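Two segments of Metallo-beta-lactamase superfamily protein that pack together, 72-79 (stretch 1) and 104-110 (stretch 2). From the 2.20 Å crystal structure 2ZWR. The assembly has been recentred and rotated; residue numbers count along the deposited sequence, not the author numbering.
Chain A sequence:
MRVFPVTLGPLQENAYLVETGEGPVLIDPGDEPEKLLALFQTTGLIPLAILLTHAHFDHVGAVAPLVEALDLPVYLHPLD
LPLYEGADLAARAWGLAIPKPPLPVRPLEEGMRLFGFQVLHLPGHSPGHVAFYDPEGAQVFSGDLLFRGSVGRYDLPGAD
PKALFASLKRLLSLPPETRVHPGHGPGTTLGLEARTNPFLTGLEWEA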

# COMPACT_ATOMS: atom_id res chain seq x y z
N LEU A 72 -1.89 -17.01 -1.64
CA LEU A 72 -1.50 -15.95 -0.69
C LEU A 72 -2.73 -15.40 0.01
O LEU A 72 -3.72 -15.04 -0.65
CB LEU A 72 -0.74 -14.81 -1.38
CG LEU A 72 0.62 -15.10 -2.02
CD1 LEU A 72 1.08 -13.96 -2.94
CD2 LEU A 72 1.67 -15.38 -0.97
N PRO A 73 -2.70 -15.36 1.36
CA PRO A 73 -3.71 -14.57 2.05
C PRO A 73 -3.54 -13.09 1.73
O PRO A 73 -2.41 -12.61 1.55
CB PRO A 73 -3.44 -14.85 3.54
CG PRO A 73 -2.07 -15.37 3.62
CD PRO A 73 -1.77 -16.03 2.29
N VAL A 74 -4.67 -12.39 1.64
CA VAL A 74 -4.71 -10.97 1.33
C VAL A 74 -5.28 -10.22 2.52
O VAL A 74 -6.40 -10.50 2.95
CB VAL A 74 -5.58 -10.67 0.08
CG1 VAL A 74 -5.62 -9.17 -0.20
CG2 VAL A 74 -5.03 -11.41 -1.14
N TYR A 75 -4.50 -9.29 3.06
CA TYR A 75 -4.89 -8.49 4.20
C TYR A 75 -5.36 -7.11 3.74
O TYR A 75 -4.62 -6.39 3.04
CB TYR A 75 -3.72 -8.36 5.19
CG TYR A 75 -3.45 -9.63 5.96
CD1 TYR A 75 -3.98 -9.82 7.23
CD2 TYR A 75 -2.68 -10.66 5.39
CE1 TYR A 75 -3.74 -11.01 7.94
CE2 TYR A 75 -2.44 -11.84 6.07
CZ TYR A 75 -2.97 -12.01 7.35
OH TYR A 75 -2.73 -13.17 8.04
N LEU A 76 -6.58 -6.74 4.14
CA LEU A 76 -7.16 -5.45 3.79
C LEU A 76 -8.06 -4.97 4.91
O LEU A 76 -8.78 -5.77 5.51
CB LEU A 76 -7.99 -5.58 2.51
CG LEU A 76 -8.73 -4.35 1.98
CD1 LEU A 76 -7.78 -3.39 1.26
CD2 LEU A 76 -9.86 -4.81 1.07
N HIS A 77 -8.02 -3.67 5.19
CA HIS A 77 -8.98 -3.06 6.10
C HIS A 77 -10.40 -3.21 5.52
O HIS A 77 -10.64 -2.86 4.35
CB HIS A 77 -8.65 -1.59 6.34
CG HIS A 77 -9.30 -0.99 7.54
ND1 HIS A 77 -10.63 -0.60 7.55
CD2 HIS A 77 -8.82 -0.73 8.78
CE1 HIS A 77 -10.93 -0.13 8.74
NE2 HIS A 77 -9.86 -0.18 9.51
N PRO A 78 -11.34 -3.73 6.32
CA PRO A 78 -12.71 -4.01 5.87
C PRO A 78 -13.45 -2.79 5.29
O PRO A 78 -14.38 -2.97 4.50
CB PRO A 78 -13.41 -4.53 7.14
CG PRO A 78 -12.56 -4.08 8.27
CD PRO A 78 -11.16 -4.10 7.74
N LEU A 79 -13.07 -1.58 5.69
CA LEU A 79 -13.70 -0.39 5.12
C LEU A 79 -13.32 -0.14 3.64
O LEU A 79 -13.99 0.62 2.96
CB LEU A 79 -13.44 0.85 5.98
CG LEU A 79 -14.23 0.95 7.30
CD1 LEU A 79 -13.91 2.24 8.01
CD2 LEU A 79 -15.74 0.85 7.07
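Stretch 2, residues 104-110: PVRPLEE

At the apolar centre, the CA-to-CB bond of Leu108 points toward stretch 1, and its CD2 packs 3.7 Å from CB of Tyr75. Val105 supplies a second patch: its CG1 lies 4.1 Å from CG1 of Val74, and its CG2 lies 4.3 Å from CB of Leu76.

Stretch 2 runs alongside stretch 1 in an extended conformation, in the same general sense but with the end-to-end directions 56° apart, and together they bury 589 Å², summed over both sides. The backbones pair alongside this apolar packing, with Tyr75 and Arg106 forming a parallel bridge at a CA–CA distance of 4.7 Å. Arg106 uses both of its backbone polar groups: its N donates to Val74 O (2.7 Å), and its O accepts from Leu76 N (2.9 Å). Farther along, Leu108 N donates to Leu76 O over 3.1 Å, at a more bent angle of 142°. Near the start of the pairing, a water bridges Val74 N and Pro104 O, at 3.1 and 2.7 Å.

Tyr75 and Arg106 project from the same face of the sheet. Arg106 CB therefore sits over the phenol ring, 3.9 Å from its centroid, while the extended side chain carries NH1 to Tyr75 OH, to which it donates a 3.1 Å hydrogen bond. Pro73 CB covers one face of the guanidinium, 3.5 Å from Arg106 NE.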

# COMPACT_ATOMS: atom_id res chain seq x y z
N PRO A 104 -11.99 -14.69 -0.23
CA PRO A 104 -12.08 -13.68 0.82
C PRO A 104 -10.76 -12.99 1.14
O PRO A 104 -9.69 -13.43 0.70
CB PRO A 104 -12.55 -14.51 2.02
CG PRO A 104 -11.84 -15.79 1.84
CD PRO A 104 -11.77 -16.03 0.35
N VAL A 105 -10.83 -11.90 1.90
CA VAL A 105 -9.65 -11.25 2.44
C VAL A 105 -9.61 -11.42 3.96
O VAL A 105 -10.64 -11.70 4.57
CB VAL A 105 -9.56 -9.74 2.06
CG1 VAL A 105 -9.65 -9.57 0.56
CG2 VAL A 105 -10.64 -8.93 2.75
N ARG A 106 -8.43 -11.27 4.54
CA ARG A 106 -8.25 -11.22 5.99
C ARG A 106 -8.21 -9.77 6.43
O ARG A 106 -7.65 -8.92 5.73
CB ARG A 106 -6.96 -11.94 6.40
CG ARG A 106 -6.96 -13.42 6.04
CD ARG A 106 -5.69 -14.12 6.47
NE ARG A 106 -5.69 -15.53 6.08
CZ ARG A 106 -4.73 -16.40 6.40
NH1 ARG A 106 -3.66 -16.00 7.09
NH2 ARG A 106 -4.82 -17.66 6.01
N PRO A 107 -8.83 -9.46 7.57
CA PRO A 107 -8.95 -8.07 7.99
C PRO A 107 -7.69 -7.43 8.60
O PRO A 107 -6.85 -8.09 9.22
CB PRO A 107 -10.08 -8.11 9.02
CG PRO A 107 -10.07 -9.47 9.56
CD PRO A 107 -9.51 -10.38 8.51
N LEU A 108 -7.60 -6.13 8.39
CA LEU A 108 -6.65 -5.28 9.09
C LEU A 108 -7.45 -4.38 10.03
O LEU A 108 -8.66 -4.20 9.85
CB LEU A 108 -5.83 -4.45 8.11
CG LEU A 108 -4.87 -5.21 7.18
CD1 LEU A 108 -4.27 -4.27 6.14
CD2 LEU A 108 -3.78 -5.93 7.97
N GLU A 109 -6.78 -3.82 11.04
CA GLU A 109 -7.42 -2.97 12.03
C GLU A 109 -6.36 -2.08 12.66
O GLU A 109 -5.22 -2.49 12.82
CB GLU A 109 -8.11 -3.84 13.10
CG GLU A 109 -8.71 -3.08 14.29
CD GLU A 109 -9.72 -3.89 15.10
OE1 GLU A 109 -9.36 -5.01 15.52
OE2 GLU A 109 -10.87 -3.39 15.29
N GLU A 110 -6.75 -0.85 13.02
CA GLU A 110 -5.89 0.03 13.83
C GLU A 110 -5.33 -0.75 15.03
O GLU A 110 -6.10 -1.41 15.74
CB GLU A 110 -6.68 1.25 14.31
CG GLU A 110 -5.96 2.13 15.31
CD GLU A 110 -4.90 3.00 14.66
OE1 GLU A 110 -5.23 3.68 13.67
OE2 GLU A 110 -3.75 3.00 15.14
O HOH W 1 -7.28 -14.12 1.83